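Local coordinates for Thiol:disulfide interchange protein DsbL (Escherichia coli, PDB 3C7M) that forms disulfide bonds in the periplasm by passing its own disulfide to substrate proteins, working with DsbI to introduce an essential disulfide into the arylsulfate sulfotransferase AssT, at residues A[45-50]-A[184-189]; A[102-105]-A[110-113]; A[172-177]-A[190-195]. All coordinates share one frame; numbering follows the deposited sequence. Where two conformers were deposited one is given.

In the fold
The three contacts sit at two ends of a DsbA-like thioredoxin fold. Interactions 1 and 3 share helix 182-193, and their centres are 10 Å apart. Interaction 1 sets that helix against the end of helix 40-46; interaction 3 sets it against strand 172-174 of the mixed sheet. R190 joins them through a salt bridge to D49, and I189 packs on I174. Along the chain their segments alternate. Interaction 2 lies across the chain's centre, its centre 33 Å from each of the others. It ties helix 92-106 to the loop that follows, and is nested inside the span closed by interaction 1. The C-terminal helix thus packs onto the thioredoxin core, while interaction 2 belongs to the helical part.

Interaction 1: A[45-50]-A[184-189]; sequences EKVKDI and AMADLI. With CD (cadmium ion), chain E.
This is a small, mostly buried apolar contact between the end of helix 40-46 and the C-terminal helix 182-193 of the thioredoxin fold. V47 is its centre. This residue has just left helical geometry, and its CB is directed toward the second helix. CG1 of V47 lies 4.0 Å from CG2 of I189, and the two side chains cross at about a right angle. The same CG1 is 4.0 Å from the carbonyl O of A186 and 4.3 Å from CB of A186. On I189 the CG2 branch does the touching. It stands anti to the backbone N, because CG1 takes the place beside that N (chi1 -71°). K46 adds the outer edge. The bend at chi3 (68°) brings its CE to 3.6 Å from CB of A186. NZ of K46 stays 6.3 Å from OD1 of D187, so these opposite charges do not touch. D187 grips a cadmium ion with both carboxylate oxygens, OD2 at 2.3 Å, and D183 also binds this ion. R190 hydrogen-bonds the K46 carbonyl and makes a salt bridge with D49. Between the two segments the contact is van der Waals packing: carbons of V47 and K46 rest on A186 and I189, with the A186 carbonyl O also against V47.

Interaction 2: A[102-105]-A[110-113]; sequences AAYH and RWSD. With CD (cadmium ion), chain F; CD (cadmium ion), chain C.
R110 lays its guanidinium flat over one face of the Y104 ring. The planes are 5° apart and the centres 3.6 Å apart, a stacked cation-pi pair. CZ of R110 sits over the ring, with NE on the CE2 side. NH1 lies nearer the inner rim, 3.4 Å from CD2 of Y104. The same NH1 donates to the carbonyl O of Y104 at 2.9 Å, with an N-H...O angle of 163°. That oxygen lies close to the guanidinium plane, so one residue holds R110 both by its face and at its edge. The bend at chi2 (-63°) folds the arginine back over the tyrosine. Y104 and A103 belong to helix 92-106 of the helical part of this DsbA-like protein, and R110 and W111 to the loop leading on to helix 117-128. Y104 lies near the redox-active CxxC cysteines without touching them. W111 packs its six-membered ring beside the helix, CZ2 at 3.6 Å from CB of A103. Its NE1 hydrogen-bonds T123 OG1. H105 turns away from the loop and binds one cadmium ion through ND1 at 2.4 Å. D113 OD1 holds another at 2.2 Å, a site shared with E63.

Interaction 3: A[172-177]-A[190-195]; sequences YLIYTK and RELASK
Y172 opens the strand and meets the C-terminal helix with most of its side chain. Its CB lies 3.8 Å from CD1 of L192, and CD2 of the leucine sits beside CG and CD1 of the ring. Both leucine methyls therefore bear on the root of the tyrosine. Further out, CE2 of Y172 comes 3.7 Å from the carbonyl O of L192. The ring then reaches the chain terminus. The phenol OH is 3.5 Å from CB of K195, and CD of the same lysine lies 3.8 Å from CZ of the tyrosine. CB and CD of K195 thus cross the outer end of the ring at a slant, and the amino end leads away. A water is hydrogen-bonded to the OH of Y172 at 2.9 Å and reaches the K195 carbonyl O only weakly.

L173 turns from this helix toward strand 7-9, strand 165-168 and helix 154-161. The segment belongs to the mixed sheet of the thioredoxin fold. Strand 172-174 lies antiparallel between 7-9 and 165-168, and helix 182-193, the last in the chain, packs on one face of that sheet.

I174 reaches the helix through CG1. That carbon is anti to the carbonyl carbon (chi1 -63°), and it comes 3.9 Å from CD1 of L192. This methyl is thus shared between Y172 and I174. Y7 and V168 also touch L192, so its side chain bridges three neighbouring strands. After I174 the chain leaves the helix.

Interaction 1: A[45-50]-A[184-189]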
ATOM      1  N   GLU A  45       5.165   6.753 -10.856  1.00 13.56           N
ATOM      2  CA  GLU A  45       6.383   7.070 -11.593  1.00 14.28           C
ATOM      3  C   GLU A  45       6.291   8.479 -12.183  1.00 14.20           C
ATOM      4  O   GLU A  45       7.267   9.244 -12.165  1.00 15.06           O
ATOM      5  CB  GLU A  45       6.605   6.026 -12.699  1.00 14.80           C
ATOM      6  CG  GLU A  45       7.709   6.350 -13.710  0.50 16.08           C
ATOM      7  CD  GLU A  45       9.108   6.291 -13.123  0.50 18.20           C
ATOM      8  OE1 GLU A  45       9.320   5.583 -12.113  0.50 18.99           O
ATOM      9  OE2 GLU A  45      10.006   6.953 -13.688  0.50 19.80           O
ATOM     10  N   LYS A  46       5.111   8.821 -12.691  1.00 13.62           N
ATOM     11  CA  LYS A  46       4.888  10.123 -13.309  1.00 13.14           C
ATOM     12  C   LYS A  46       4.986  11.273 -12.321  1.00 13.41           C
ATOM     13  O   LYS A  46       5.390  12.371 -12.697  1.00 14.32           O
ATOM     14  CB  LYS A  46       3.545  10.166 -14.035  1.00 12.63           C
ATOM     15  CG  LYS A  46       3.539   9.395 -15.349  1.00 11.78           C
ATOM     16  CD  LYS A  46       2.149   9.308 -15.959  1.00 11.16           C
ATOM     17  CE  LYS A  46       1.627  10.660 -16.432  1.00 11.07           C
ATOM     18  NZ  LYS A  46       2.541  11.308 -17.441  1.00 11.48           N
ATOM     19  N   VAL A  47       4.637  11.017 -11.059  1.00 13.03           N
ATOM     20  CA  VAL A  47       4.616  12.082 -10.046  1.00 12.80           C
ATOM     21  C   VAL A  47       5.741  11.989  -9.000  1.00 13.12           C
ATOM     22  O   VAL A  47       5.722  12.719  -8.007  1.00 12.67           O
ATOM     23  CB  VAL A  47       3.223  12.194  -9.340  1.00 12.17           C
ATOM     24  CG1 VAL A  47       2.125  12.547 -10.351  1.00 12.38           C
ATOM     25  CG2 VAL A  47       2.871  10.901  -8.596  1.00 12.43           C
ATOM     26  N   LYS A  48       6.725  11.119  -9.236  0.75 13.49           N
ATOM     27  CA  LYS A  48       7.784  10.888  -8.247  0.75 14.46           C
ATOM     28  C   LYS A  48       8.647  12.125  -7.964  0.75 14.48           C
ATOM     29  O   LYS A  48       9.305  12.195  -6.921  0.75 14.98           O
ATOM     30  CB  LYS A  48       8.650   9.681  -8.625  0.75 14.85           C
ATOM     31  CG  LYS A  48       9.578   9.902  -9.804  0.75 16.46           C
ATOM     32  CD  LYS A  48      10.358   8.643 -10.123  0.75 19.29           C
ATOM     33  CE  LYS A  48      11.453   8.940 -11.127  0.75 20.69           C
ATOM     34  NZ  LYS A  48      12.048   7.695 -11.683  0.75 22.13           N
ATOM     35  N   ASP A  49       8.636  13.090  -8.883  1.00 14.52           N
ATOM     36  CA  ASP A  49       9.378  14.344  -8.694  1.00 14.96           C
ATOM     37  C   ASP A  49       8.733  15.276  -7.671  1.00 14.81           C
ATOM     38  O   ASP A  49       9.401  16.179  -7.154  1.00 15.60           O
ATOM     39  CB  ASP A  49       9.524  15.095 -10.020  1.00 15.37           C
ATOM     40  CG  ASP A  49       8.180  15.428 -10.642  1.00 16.76           C
ATOM     41  OD1 ASP A  49       7.450  14.485 -11.015  1.00 19.22           O
ATOM     42  OD2 ASP A  49       7.839  16.626 -10.741  1.00 19.26           O
ATOM     43  N   ILE A  50       7.441  15.079  -7.396  1.00 13.83           N
ATOM     44  CA  ILE A  50       6.711  15.949  -6.468  1.00 13.39           C
ATOM     45  C   ILE A  50       6.231  15.248  -5.193  1.00 12.92           C
ATOM     46  O   ILE A  50       6.125  15.889  -4.142  1.00 13.43           O
ATOM     47  CB  ILE A  50       5.531  16.713  -7.147  1.00 13.43           C
ATOM     48  CG1 ILE A  50       4.580  15.768  -7.897  1.00 13.14           C
ATOM     49  CG2 ILE A  50       6.075  17.795  -8.080  1.00 14.09           C
ATOM     50  CD1 ILE A  50       3.180  16.321  -8.093  1.00 13.20           C
ATOM     51  N   ALA A 184      -5.053  11.189 -16.447  1.00 10.96           N
ATOM     52  CA  ALA A 184      -5.991  12.001 -15.677  1.00 11.24           C
ATOM     53  C   ALA A 184      -5.691  11.911 -14.185  1.00 11.29           C
ATOM     54  O   ALA A 184      -5.775  12.908 -13.474  1.00 11.60           O
ATOM     55  CB  ALA A 184      -7.410  11.583 -15.953  1.00 11.49           C
ATOM     56  N   MET A 185      -5.318  10.718 -13.721  1.00 11.26           N
ATOM     57  CA  MET A 185      -4.972  10.550 -12.316  1.00 11.30           C
ATOM     58  C   MET A 185      -3.705  11.323 -11.963  1.00 11.18           C
ATOM     59  O   MET A 185      -3.633  11.969 -10.917  1.00 11.31           O
ATOM     60  CB  MET A 185      -4.806   9.075 -11.955  1.00 11.13           C
ATOM     61  CG  MET A 185      -4.780   8.846 -10.450  1.00 11.74           C
ATOM     62  SD  MET A 185      -4.469   7.122 -10.079  1.00 12.38           S
ATOM     63  CE  MET A 185      -4.412   7.204  -8.297  1.00 13.53           C
ATOM     64  N   ALA A 186      -2.710  11.270 -12.847  1.00 10.84           N
ATOM     65  CA  ALA A 186      -1.473  12.003 -12.627  1.00 10.86           C
ATOM     66  C   ALA A 186      -1.743  13.515 -12.642  1.00 10.59           C
ATOM     67  O   ALA A 186      -1.226  14.233 -11.789  1.00 10.29           O
ATOM     68  CB  ALA A 186      -0.439  11.629 -13.671  1.00 11.03           C
ATOM     69  N   ASP A 187      -2.573  13.975 -13.588  1.00 10.65           N
ATOM     70  CA  ASP A 187      -2.990  15.384 -13.647  1.00 10.68           C
ATOM     71  C   ASP A 187      -3.620  15.811 -12.315  1.00 10.84           C
ATOM     72  O   ASP A 187      -3.265  16.857 -11.763  1.00 11.50           O
ATOM     73  CB  ASP A 187      -4.006  15.630 -14.776  1.00 11.02           C
ATOM     74  CG  ASP A 187      -3.387  15.593 -16.168  1.00 10.80           C
ATOM     75  OD1 ASP A 187      -2.201  15.231 -16.324  1.00 11.69           O
ATOM     76  OD2 ASP A 187      -4.128  15.913 -17.125  1.00 11.87           O
ATOM     77  N   LEU A 188      -4.543  14.987 -11.815  1.00 10.89           N
ATOM     78  CA  LEU A 188      -5.246  15.277 -10.564  1.00 11.15           C
ATOM     79  C   LEU A 188      -4.278  15.363  -9.391  1.00 11.02           C
ATOM     80  O   LEU A 188      -4.347  16.304  -8.597  1.00 11.19           O
ATOM     81  CB  LEU A 188      -6.328  14.231 -10.289  1.00 10.71           C
ATOM     82  CG  LEU A 188      -7.047  14.286  -8.936  1.00 11.09           C
ATOM     83  CD1 LEU A 188      -7.721  15.636  -8.692  1.00 11.74           C
ATOM     84  CD2 LEU A 188      -8.059  13.169  -8.864  1.00 11.72           C
ATOM     85  N   ILE A 189      -3.372  14.390  -9.290  1.00 10.98           N
ATOM     86  CA  ILE A 189      -2.392  14.378  -8.202  1.00 11.60           C
ATOM     87  C   ILE A 189      -1.545  15.653  -8.190  1.00 12.36           C
ATOM     88  O   ILE A 189      -1.267  16.210  -7.125  1.00 12.11           O
ATOM     89  CB  ILE A 189      -1.496  13.112  -8.234  1.00 11.18           C
ATOM     90  CG1 ILE A 189      -2.304  11.877  -7.832  1.00 11.16           C
ATOM     91  CG2 ILE A 189      -0.287  13.270  -7.305  1.00 10.77           C
ATOM     92  CD1 ILE A 189      -1.651  10.579  -8.260  1.00 10.62           C
TER
HETATM   93 CD    CD E 198      -2.637  15.377 -18.794  0.95 11.16          CD

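Interaction 2: A[102-105]-A[110-113]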
ATOM      1  N   ALA A 102      -1.817 -12.641  -6.111  1.00  9.21           N
ATOM      2  CA  ALA A 102      -2.006 -13.835  -6.949  1.00  9.60           C
ATOM      3  C   ALA A 102      -2.565 -14.996  -6.134  1.00 10.24           C
ATOM      4  O   ALA A 102      -3.507 -15.667  -6.563  1.00 10.45           O
ATOM      5  CB  ALA A 102      -0.714 -14.232  -7.647  1.00 10.12           C
ATOM      6  N   ALA A 103      -1.996 -15.228  -4.954  1.00  9.73           N
ATOM      7  CA  ALA A 103      -2.451 -16.332  -4.109  1.00  9.90           C
ATOM      8  C   ALA A 103      -3.911 -16.153  -3.704  1.00 10.06           C
ATOM      9  O   ALA A 103      -4.721 -17.053  -3.890  1.00  9.72           O
ATOM     10  CB  ALA A 103      -1.550 -16.481  -2.874  1.00  9.95           C
ATOM     11  N   TYR A 104      -4.242 -14.988  -3.158  1.00  9.33           N
ATOM     12  CA  TYR A 104      -5.579 -14.733  -2.644  1.00  9.65           C
ATOM     13  C   TYR A 104      -6.641 -14.649  -3.747  1.00 10.28           C
ATOM     14  O   TYR A 104      -7.681 -15.291  -3.645  1.00 10.81           O
ATOM     15  CB  TYR A 104      -5.585 -13.462  -1.778  1.00  9.54           C
ATOM     16  CG  TYR A 104      -6.916 -13.178  -1.128  1.00  9.95           C
ATOM     17  CD1 TYR A 104      -7.911 -12.502  -1.826  1.00  9.55           C
ATOM     18  CD2 TYR A 104      -7.183 -13.585   0.172  1.00 10.15           C
ATOM     19  CE1 TYR A 104      -9.147 -12.235  -1.249  1.00 10.78           C
ATOM     20  CE2 TYR A 104      -8.419 -13.327   0.768  1.00 11.17           C
ATOM     21  CZ  TYR A 104      -9.395 -12.652   0.048  1.00 10.03           C
ATOM     22  OH  TYR A 104     -10.626 -12.384   0.616  1.00 12.50           O
ATOM     23  N   HIS A 105      -6.379 -13.848  -4.776  1.00 10.95           N
ATOM     24  CA  HIS A 105      -7.391 -13.534  -5.786  1.00 11.55           C
ATOM     25  C   HIS A 105      -7.408 -14.495  -6.960  1.00 12.47           C
ATOM     26  O   HIS A 105      -8.480 -14.848  -7.449  1.00 13.45           O
ATOM     27  CB  HIS A 105      -7.240 -12.088  -6.268  1.00 11.81           C
ATOM     28  CG  HIS A 105      -7.412 -11.076  -5.178  1.00 11.51           C
ATOM     29  ND1 HIS A 105      -8.647 -10.719  -4.681  1.00 11.40           N
ATOM     30  CD2 HIS A 105      -6.503 -10.364  -4.471  1.00 11.59           C
ATOM     31  CE1 HIS A 105      -8.493  -9.823  -3.721  1.00 12.40           C
ATOM     32  NE2 HIS A 105      -7.200  -9.588  -3.577  1.00 10.98           N
ATOM     33  N   ARG A 110      -6.399 -19.520   0.991  1.00  9.43           N
ATOM     34  CA  ARG A 110      -6.852 -18.923   2.247  1.00  9.08           C
ATOM     35  C   ARG A 110      -6.030 -19.366   3.448  1.00  9.16           C
ATOM     36  O   ARG A 110      -6.296 -18.943   4.567  1.00  8.75           O
ATOM     37  CB  ARG A 110      -8.342 -19.218   2.495  1.00  9.32           C
ATOM     38  CG  ARG A 110      -9.327 -18.570   1.499  1.00  9.54           C
ATOM     39  CD  ARG A 110      -9.286 -17.032   1.555  1.00 10.16           C
ATOM     40  NE  ARG A 110     -10.220 -16.430   0.602  1.00 12.32           N
ATOM     41  CZ  ARG A 110      -9.922 -16.100  -0.653  1.00 12.59           C
ATOM     42  NH1 ARG A 110      -8.703 -16.301  -1.141  1.00 10.68           N
ATOM     43  NH2 ARG A 110     -10.855 -15.551  -1.425  1.00 15.23           N
ATOM     44  N   TRP A 111      -5.027 -20.203   3.208  1.00  8.59           N
ATOM     45  CA  TRP A 111      -4.092 -20.649   4.245  1.00  8.44           C
ATOM     46  C   TRP A 111      -4.817 -21.069   5.529  1.00  9.22           C
ATOM     47  O   TRP A 111      -4.476 -20.611   6.620  1.00  9.30           O
ATOM     48  CB  TRP A 111      -3.083 -19.541   4.589  1.00  8.80           C
ATOM     49  CG  TRP A 111      -2.325 -18.946   3.427  1.00  8.51           C
ATOM     50  CD1 TRP A 111      -1.102 -19.347   2.944  1.00  8.60           C
ATOM     51  CD2 TRP A 111      -2.708 -17.805   2.650  1.00  8.03           C
ATOM     52  NE1 TRP A 111      -0.722 -18.540   1.899  1.00  8.70           N
ATOM     53  CE2 TRP A 111      -1.685 -17.584   1.696  1.00  8.05           C
ATOM     54  CE3 TRP A 111      -3.818 -16.952   2.657  1.00  7.51           C
ATOM     55  CZ2 TRP A 111      -1.740 -16.543   0.763  1.00  9.03           C
ATOM     56  CZ3 TRP A 111      -3.874 -15.909   1.732  1.00  9.16           C
ATOM     57  CH2 TRP A 111      -2.842 -15.723   0.791  1.00  8.56           C
ATOM     58  N   SER A 112      -5.835 -21.915   5.399  1.00  9.56           N
ATOM     59  CA  SER A 112      -6.556 -22.437   6.576  1.00 10.12           C
ATOM     60  C   SER A 112      -7.263 -21.356   7.407  1.00 10.36           C
ATOM     61  O   SER A 112      -7.455 -21.499   8.624  1.00 10.93           O
ATOM     62  CB  SER A 112      -5.616 -23.271   7.460  1.00  9.86           C
ATOM     63  OG  SER A 112      -5.108 -24.383   6.740  1.00 11.81           O
ATOM     64  N   ASP A 113      -7.639 -20.267   6.743  1.00 10.50           N
ATOM     65  CA  ASP A 113      -8.592 -19.297   7.286  1.00 11.19           C
ATOM     66  C   ASP A 113      -8.213 -18.702   8.629  1.00 11.05           C
ATOM     67  O   ASP A 113      -9.017 -18.665   9.566  1.00 11.79           O
ATOM     68  CB  ASP A 113      -9.982 -19.920   7.335  1.00 11.35           C
ATOM     69  CG  ASP A 113     -10.416 -20.416   5.988  1.00 12.71           C
ATOM     70  OD1 ASP A 113     -10.783 -19.583   5.134  1.00 13.22           O
ATOM     71  OD2 ASP A 113     -10.356 -21.642   5.771  1.00 17.38           O
TER
HETATM   72 CD    CD F 199     -10.758 -11.735  -5.223  0.53 14.76          CD
HETATM   73 CD    CD C 196     -11.958 -17.701   5.508  0.92 11.34          CD
HETATM   74  O   HOH W   1     -13.476 -18.942   3.897  1.00 25.58           O
HETATM   75  O   HOH W   2     -11.102 -11.570  -7.543  1.00 27.58           O

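Interaction 3: A[172-177]-A[190-195]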
ATOM      1  N   TYR A 172      -5.771  15.109   0.809  1.00 12.69           N
ATOM      2  CA  TYR A 172      -6.710  15.032  -0.306  1.00 12.28           C
ATOM      3  C   TYR A 172      -6.889  13.600  -0.760  1.00 11.74           C
ATOM      4  O   TYR A 172      -5.976  13.011  -1.331  1.00 11.46           O
ATOM      5  CB  TYR A 172      -6.226  15.916  -1.465  1.00 12.66           C
ATOM      6  CG  TYR A 172      -6.011  17.356  -1.049  1.00 13.77           C
ATOM      7  CD1 TYR A 172      -7.098  18.215  -0.869  1.00 15.61           C
ATOM      8  CD2 TYR A 172      -4.730  17.853  -0.821  1.00 13.70           C
ATOM      9  CE1 TYR A 172      -6.912  19.540  -0.471  1.00 15.83           C
ATOM     10  CE2 TYR A 172      -4.533  19.183  -0.418  1.00 15.73           C
ATOM     11  CZ  TYR A 172      -5.635  20.013  -0.249  1.00 16.02           C
ATOM     12  OH  TYR A 172      -5.452  21.328   0.135  1.00 17.20           O
ATOM     13  N   LEU A 173      -8.068  13.048  -0.488  1.00 10.69           N
ATOM     14  CA  LEU A 173      -8.391  11.679  -0.846  1.00 10.86           C
ATOM     15  C   LEU A 173      -9.071  11.624  -2.212  1.00 11.22           C
ATOM     16  O   LEU A 173     -10.169  12.161  -2.410  1.00 11.26           O
ATOM     17  CB  LEU A 173      -9.285  11.041   0.229  1.00 10.65           C
ATOM     18  CG  LEU A 173      -9.897   9.658  -0.038  1.00 10.76           C
ATOM     19  CD1 LEU A 173      -8.860   8.627  -0.438  1.00 12.42           C
ATOM     20  CD2 LEU A 173     -10.644   9.162   1.190  1.00 11.90           C
ATOM     21  N   ILE A 174      -8.421  10.961  -3.160  1.00 11.04           N
ATOM     22  CA  ILE A 174      -9.029  10.780  -4.471  1.00 11.38           C
ATOM     23  C   ILE A 174     -10.200   9.798  -4.387  1.00 11.77           C
ATOM     24  O   ILE A 174     -10.142   8.825  -3.638  1.00 12.04           O
ATOM     25  CB  ILE A 174      -7.979  10.310  -5.498  1.00 11.22           C
ATOM     26  CG1 ILE A 174      -6.905  11.399  -5.649  1.00 10.86           C
ATOM     27  CG2 ILE A 174      -8.634   9.942  -6.845  1.00 11.95           C
ATOM     28  CD1 ILE A 174      -5.667  10.977  -6.427  1.00 12.22           C
ATOM     29  N   TYR A 175     -11.280  10.069  -5.120  1.00 12.13           N
ATOM     30  CA  TYR A 175     -12.343   9.082  -5.246  1.00 12.88           C
ATOM     31  C   TYR A 175     -11.948   8.067  -6.314  1.00 13.14           C
ATOM     32  O   TYR A 175     -11.889   8.390  -7.509  1.00 13.10           O
ATOM     33  CB  TYR A 175     -13.696   9.735  -5.589  1.00 13.43           C
ATOM     34  CG  TYR A 175     -14.391  10.355  -4.392  1.00 14.06           C
ATOM     35  CD1 TYR A 175     -14.891   9.555  -3.363  1.00 14.99           C
ATOM     36  CD2 TYR A 175     -14.542  11.736  -4.284  1.00 15.51           C
ATOM     37  CE1 TYR A 175     -15.521  10.114  -2.258  1.00 14.84           C
ATOM     38  CE2 TYR A 175     -15.178  12.307  -3.183  1.00 15.22           C
ATOM     39  CZ  TYR A 175     -15.656  11.489  -2.174  1.00 15.23           C
ATOM     40  OH  TYR A 175     -16.281  12.060  -1.082  1.00 16.02           O
ATOM     41  N   THR A 176     -11.674   6.840  -5.880  1.00 13.54           N
ATOM     42  CA  THR A 176     -11.231   5.779  -6.780  1.00 14.08           C
ATOM     43  C   THR A 176     -12.139   5.586  -7.999  1.00 14.70           C
ATOM     44  O   THR A 176     -11.655   5.396  -9.112  1.00 14.72           O
ATOM     45  CB  THR A 176     -11.015   4.458  -6.004  1.00 14.14           C
ATOM     46  OG1 THR A 176      -9.978   4.662  -5.041  1.00 14.79           O
ATOM     47  CG2 THR A 176     -10.628   3.309  -6.935  1.00 14.58           C
ATOM     48  N   LYS A 177     -13.449   5.688  -7.792  1.00 14.88           N
ATOM     49  CA  LYS A 177     -14.425   5.489  -8.876  1.00 16.07           C
ATOM     50  C   LYS A 177     -14.353   6.550  -9.975  1.00 15.89           C
ATOM     51  O   LYS A 177     -14.880   6.335 -11.071  1.00 16.34           O
ATOM     52  CB  LYS A 177     -15.851   5.400  -8.311  1.00 16.17           C
ATOM     53  CG  LYS A 177     -16.361   6.659  -7.629  0.80 17.28           C
ATOM     54  CD  LYS A 177     -17.830   6.515  -7.243  0.80 17.97           C
ATOM     55  CE  LYS A 177     -18.280   7.685  -6.386  0.80 20.39           C
ATOM     56  NZ  LYS A 177     -19.589   7.423  -5.728  0.80 22.40           N
ATOM     57  N   ARG A 190      -1.132  16.099  -9.374  0.70 12.70           N
ATOM     58  CA  ARG A 190      -0.356  17.332  -9.495  0.70 13.66           C
ATOM     59  C   ARG A 190      -1.129  18.546  -9.027  0.70 14.04           C
ATOM     60  O   ARG A 190      -0.572  19.403  -8.338  0.70 14.30           O
ATOM     61  CB  ARG A 190       0.125  17.533 -10.928  0.70 13.90           C
ATOM     62  CG  ARG A 190       1.126  16.502 -11.304  0.70 15.13           C
ATOM     63  CD  ARG A 190       2.022  16.942 -12.410  0.70 15.15           C
ATOM     64  NE  ARG A 190       3.120  15.996 -12.496  0.70 14.01           N
ATOM     65  CZ  ARG A 190       4.315  16.185 -11.955  0.70 13.49           C
ATOM     66  NH1 ARG A 190       4.597  17.318 -11.315  0.70 13.48           N
ATOM     67  NH2 ARG A 190       5.236  15.243 -12.075  0.70 14.21           N
ATOM     68  N   GLU A 191      -2.405  18.607  -9.399  1.00 14.09           N
ATOM     69  CA  GLU A 191      -3.288  19.707  -8.972  1.00 15.10           C
ATOM     70  C   GLU A 191      -3.408  19.716  -7.446  1.00 15.38           C
ATOM     71  O   GLU A 191      -3.258  20.761  -6.808  1.00 15.85           O
ATOM     72  CB  GLU A 191      -4.673  19.602  -9.613  1.00 15.86           C
ATOM     73  CG  GLU A 191      -5.681  20.604  -9.021  1.00 17.88           C
ATOM     74  CD  GLU A 191      -6.877  20.889  -9.914  0.50 19.66           C
ATOM     75  OE1 GLU A 191      -6.998  20.274 -10.993  0.50 20.60           O
ATOM     76  OE2 GLU A 191      -7.701  21.748  -9.526  0.50 21.46           O
ATOM     77  N   LEU A 192      -3.636  18.540  -6.870  1.00 15.18           N
ATOM     78  CA  LEU A 192      -3.789  18.415  -5.421  1.00 15.17           C
ATOM     79  C   LEU A 192      -2.516  18.762  -4.669  1.00 15.85           C
ATOM     80  O   LEU A 192      -2.571  19.372  -3.593  1.00 16.33           O
ATOM     81  CB  LEU A 192      -4.268  17.007  -5.045  1.00 14.63           C
ATOM     82  CG  LEU A 192      -5.681  16.653  -5.528  1.00 14.03           C
ATOM     83  CD1 LEU A 192      -6.038  15.206  -5.201  1.00 13.15           C
ATOM     84  CD2 LEU A 192      -6.718  17.628  -4.954  1.00 13.79           C
ATOM     85  N   ALA A 193      -1.373  18.382  -5.240  1.00 16.43           N
ATOM     86  CA  ALA A 193      -0.070  18.607  -4.616  1.00 17.92           C
ATOM     87  C   ALA A 193       0.356  20.074  -4.651  1.00 19.47           C
ATOM     88  O   ALA A 193       1.255  20.476  -3.904  1.00 19.56           O
ATOM     89  CB  ALA A 193       0.992  17.732  -5.265  1.00 17.64           C
ATOM     90  N   SER A 194      -0.289  20.851  -5.523  1.00 20.65           N
ATOM     91  CA  SER A 194      -0.002  22.280  -5.661  0.70 21.87           C
ATOM     92  C   SER A 194      -0.832  23.118  -4.688  1.00 22.36           C
ATOM     93  O   SER A 194      -0.611  24.325  -4.553  1.00 22.93           O
ATOM     94  CB  SER A 194      -0.248  22.741  -7.100  0.70 21.71           C
ATOM     95  OG  SER A 194      -1.634  22.824  -7.382  0.70 22.68           O
ATOM     96  N   LYS A 195      -1.786  22.477  -4.014  1.00 23.18           N
ATOM     97  CA  LYS A 195      -2.652  23.161  -3.051  1.00 24.12           C
ATOM     98  C   LYS A 195      -1.920  23.430  -1.735  1.00 24.74           C
ATOM     99  O   LYS A 195      -1.078  22.634  -1.300  1.00 25.39           O
ATOM    100  CB  LYS A 195      -3.928  22.353  -2.793  1.00 24.22           C
ATOM    101  CG  LYS A 195      -4.878  22.265  -3.980  1.00 24.54           C
ATOM    102  CD  LYS A 195      -6.217  21.669  -3.565  1.00 25.88           C
ATOM    103  CE  LYS A 195      -7.133  21.410  -4.759  1.00 27.11           C
ATOM    104  NZ  LYS A 195      -7.634  22.656  -5.421  1.00 28.05           N
TER
HETATM  105  O   HOH W   3      -3.005  22.055   1.516  1.00 41.84           O